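Local coordinates for cytosolic phospholipase A2 delta (Homo sapiens, PDB 5IZ5), which hydrolyses the sn-2 ester of glycerophospholipids in a calcium-dependent manner, releasing fatty acids with a preference for linoleic acid, at residues K302-A306 / E321-V326. The protein carries 3 engineered substitutions. Residue numbers count along the deposited sequence, not the author numbering.
Sequences KQVVA and EDEVPV
Residues 302-306 form a regular turn of helix 292-313, closed by the hydrogen bond Ala306 N to Lys302 O (2.8 Å); 321-326 ends the connection from that helix to strand 327-331. It starts at Glu321 with helical phi/psi through Glu323, tied by a weak hydrogen bond from Val324 N to Glu321 O (3.3 Å). Glu321 OE2 approaches Lys302 CD at 4.4 Å. At Val324, its CA 6.1 Å from Ala306 CA, the backbone extends (phi/psi -71/117) and the side chain, chi1 t, points at the helix: CG1 meets Val305 CG1 at 3.4 Å and Lys302 CG at 4.2 Å, CG2 meets Ala306 CB at 4.0 Å. Pro325 CA-to-CB points away; its side chain touches helix 797-810 and Leu309. Val326, still extended, brings CG2 to 4.3 Å from CE of Lys302 (trans beyond chi1), while its backbone pairs with Asp671 and Leu672. The contact, largely apolar and away from the active site, forms where a helix-to-strand connection folds back on its own helix before entering the catalytic domain's central mixed sheet.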
ATOM      1  N   LYS B 302       6.605  -0.962  27.219  1.00 46.37           N
ATOM      2  CA  LYS B 302       6.622  -2.124  28.116  1.00 51.55           C
ATOM      3  C   LYS B 302       6.767  -1.776  29.596  1.00 53.20           C
ATOM      4  O   LYS B 302       6.347  -2.557  30.454  1.00 52.47           O
ATOM      5  CB  LYS B 302       7.691  -3.126  27.692  1.00 54.86           C
ATOM      6  CG  LYS B 302       7.238  -3.955  26.505  1.00 59.12           C
ATOM      7  CD  LYS B 302       8.335  -4.860  25.982  1.00 60.98           C
ATOM      8  CE  LYS B 302       7.876  -5.555  24.710  1.00 62.66           C
ATOM      9  NZ  LYS B 302       8.917  -6.474  24.184  1.00 63.73           N
ATOM     10  N   GLN B 303       7.359  -0.620  29.892  1.00 55.46           N
ATOM     11  CA  GLN B 303       7.368  -0.111  31.263  1.00 58.64           C
ATOM     12  C   GLN B 303       5.959   0.226  31.718  1.00 54.72           C
ATOM     13  O   GLN B 303       5.567  -0.121  32.833  1.00 54.03           O
ATOM     14  CB  GLN B 303       8.243   1.135  31.392  1.00 62.31           C
ATOM     15  CG  GLN B 303       9.726   0.817  31.530  1.00 67.67           C
ATOM     16  CD  GLN B 303      10.061   0.346  32.943  1.00 74.95           C
ATOM     17  OE1 GLN B 303      10.195   1.156  33.864  1.00 81.83           O
ATOM     18  NE2 GLN B 303      10.168  -0.966  33.123  1.00 75.37           N
ATOM     19  N   VAL B 304       5.206   0.902  30.853  1.00 52.04           N
ATOM     20  CA  VAL B 304       3.825   1.273  31.168  1.00 50.45           C
ATOM     21  C   VAL B 304       2.956   0.021  31.289  1.00 49.25           C
ATOM     22  O   VAL B 304       2.094  -0.060  32.159  1.00 49.00           O
ATOM     23  CB  VAL B 304       3.225   2.245  30.121  1.00 50.69           C
ATOM     24  CG1 VAL B 304       1.763   2.547  30.430  1.00 50.46           C
ATOM     25  CG2 VAL B 304       4.020   3.546  30.074  1.00 50.77           C
ATOM     26  N   VAL B 305       3.204  -0.957  30.425  1.00 49.19           N
ATOM     27  CA  VAL B 305       2.463  -2.220  30.451  1.00 49.60           C
ATOM     28  C   VAL B 305       2.784  -3.047  31.701  1.00 50.02           C
ATOM     29  O   VAL B 305       1.879  -3.586  32.341  1.00 48.26           O
ATOM     30  CB  VAL B 305       2.745  -3.064  29.191  1.00 49.78           C
ATOM     31  CG1 VAL B 305       2.104  -4.437  29.298  1.00 48.88           C
ATOM     32  CG2 VAL B 305       2.240  -2.348  27.940  1.00 50.56           C
ATOM     33  N   ALA B 306       4.066  -3.150  32.041  1.00 51.48           N
ATOM     34  CA  ALA B 306       4.497  -3.889  33.236  1.00 53.32           C
ATOM     35  C   ALA B 306       3.792  -3.367  34.486  1.00 55.02           C
ATOM     36  O   ALA B 306       3.266  -4.144  35.287  1.00 55.22           O
ATOM     37  CB  ALA B 306       6.003  -3.786  33.408  1.00 52.78           C
ATOM     38  N   GLU B 321      11.410  -7.344  31.940  1.00 69.08           N
ATOM     39  CA  GLU B 321      11.114  -6.886  30.571  1.00 69.65           C
ATOM     40  C   GLU B 321      10.722  -8.038  29.644  1.00 71.04           C
ATOM     41  O   GLU B 321       9.757  -7.939  28.882  1.00 72.24           O
ATOM     42  CB  GLU B 321      12.325  -6.149  29.970  1.00 68.73           C
ATOM     43  CG  GLU B 321      11.953  -4.774  29.386  1.00 68.67           C
ATOM     44  CD  GLU B 321      12.426  -4.547  27.955  1.00 69.44           C
ATOM     45  OE1 GLU B 321      12.693  -3.382  27.555  1.00 64.36           O
ATOM     46  OE2 GLU B 321      12.503  -5.538  27.208  1.00 71.35           O
ATOM     47  N   ASP B 322      11.499  -9.116  29.720  1.00 71.80           N
ATOM     48  CA  ASP B 322      11.264 -10.340  28.947  1.00 71.99           C
ATOM     49  C   ASP B 322      10.000 -11.105  29.323  1.00 70.41           C
ATOM     50  O   ASP B 322       9.607 -12.017  28.602  1.00 71.94           O
ATOM     51  CB  ASP B 322      12.462 -11.286  29.098  1.00 72.70           C
ATOM     52  CG  ASP B 322      12.731 -11.653  30.550  1.00 74.72           C
ATOM     53  OD1 ASP B 322      13.647 -11.047  31.150  1.00 74.51           O
ATOM     54  OD2 ASP B 322      12.008 -12.518  31.098  1.00 73.77           O
ATOM     55  N   GLU B 323       9.387 -10.771  30.453  1.00 68.76           N
ATOM     56  CA  GLU B 323       8.161 -11.444  30.871  1.00 69.28           C
ATOM     57  C   GLU B 323       6.905 -10.682  30.466  1.00 64.38           C
ATOM     58  O   GLU B 323       5.826 -11.242  30.530  1.00 64.02           O
ATOM     59  CB  GLU B 323       8.193 -11.670  32.380  1.00 74.07           C
ATOM     60  CG  GLU B 323       6.990 -12.363  33.015  1.00 79.27           C
ATOM     61  CD  GLU B 323       6.620 -13.670  32.336  1.00 84.11           C
ATOM     62  OE1 GLU B 323       7.411 -14.623  32.464  1.00 88.21           O
ATOM     63  OE2 GLU B 323       5.550 -13.754  31.686  1.00 86.96           O
ATOM     64  N   VAL B 324       7.043  -9.432  30.024  1.00 59.87           N
ATOM     65  CA  VAL B 324       5.884  -8.603  29.695  1.00 57.66           C
ATOM     66  C   VAL B 324       5.241  -9.126  28.410  1.00 53.92           C
ATOM     67  O   VAL B 324       5.879  -9.116  27.350  1.00 51.98           O
ATOM     68  CB  VAL B 324       6.255  -7.109  29.516  1.00 58.75           C
ATOM     69  CG1 VAL B 324       5.012  -6.275  29.229  1.00 57.53           C
ATOM     70  CG2 VAL B 324       6.945  -6.577  30.765  1.00 60.27           C
ATOM     71  N   PRO B 325       3.982  -9.591  28.494  1.00 51.21           N
ATOM     72  CA  PRO B 325       3.326 -10.086  27.289  1.00 51.13           C
ATOM     73  C   PRO B 325       2.948  -8.955  26.332  1.00 47.48           C
ATOM     74  O   PRO B 325       2.614  -7.854  26.772  1.00 45.14           O
ATOM     75  CB  PRO B 325       2.073 -10.771  27.834  1.00 51.18           C
ATOM     76  CG  PRO B 325       1.748  -9.984  29.057  1.00 52.18           C
ATOM     77  CD  PRO B 325       3.081  -9.638  29.661  1.00 52.05           C
ATOM     78  N   VAL B 326       3.033  -9.234  25.035  1.00 45.49           N
ATOM     79  CA  VAL B 326       2.675  -8.267  24.004  1.00 44.17           C
ATOM     80  C   VAL B 326       1.195  -8.456  23.678  1.00 42.28           C
ATOM     81  O   VAL B 326       0.779  -9.508  23.188  1.00 42.11           O
ATOM     82  CB  VAL B 326       3.551  -8.442  22.747  1.00 44.55           C
ATOM     83  CG1 VAL B 326       3.173  -7.435  21.668  1.00 44.24           C
ATOM     84  CG2 VAL B 326       5.027  -8.293  23.106  1.00 44.71           C
TER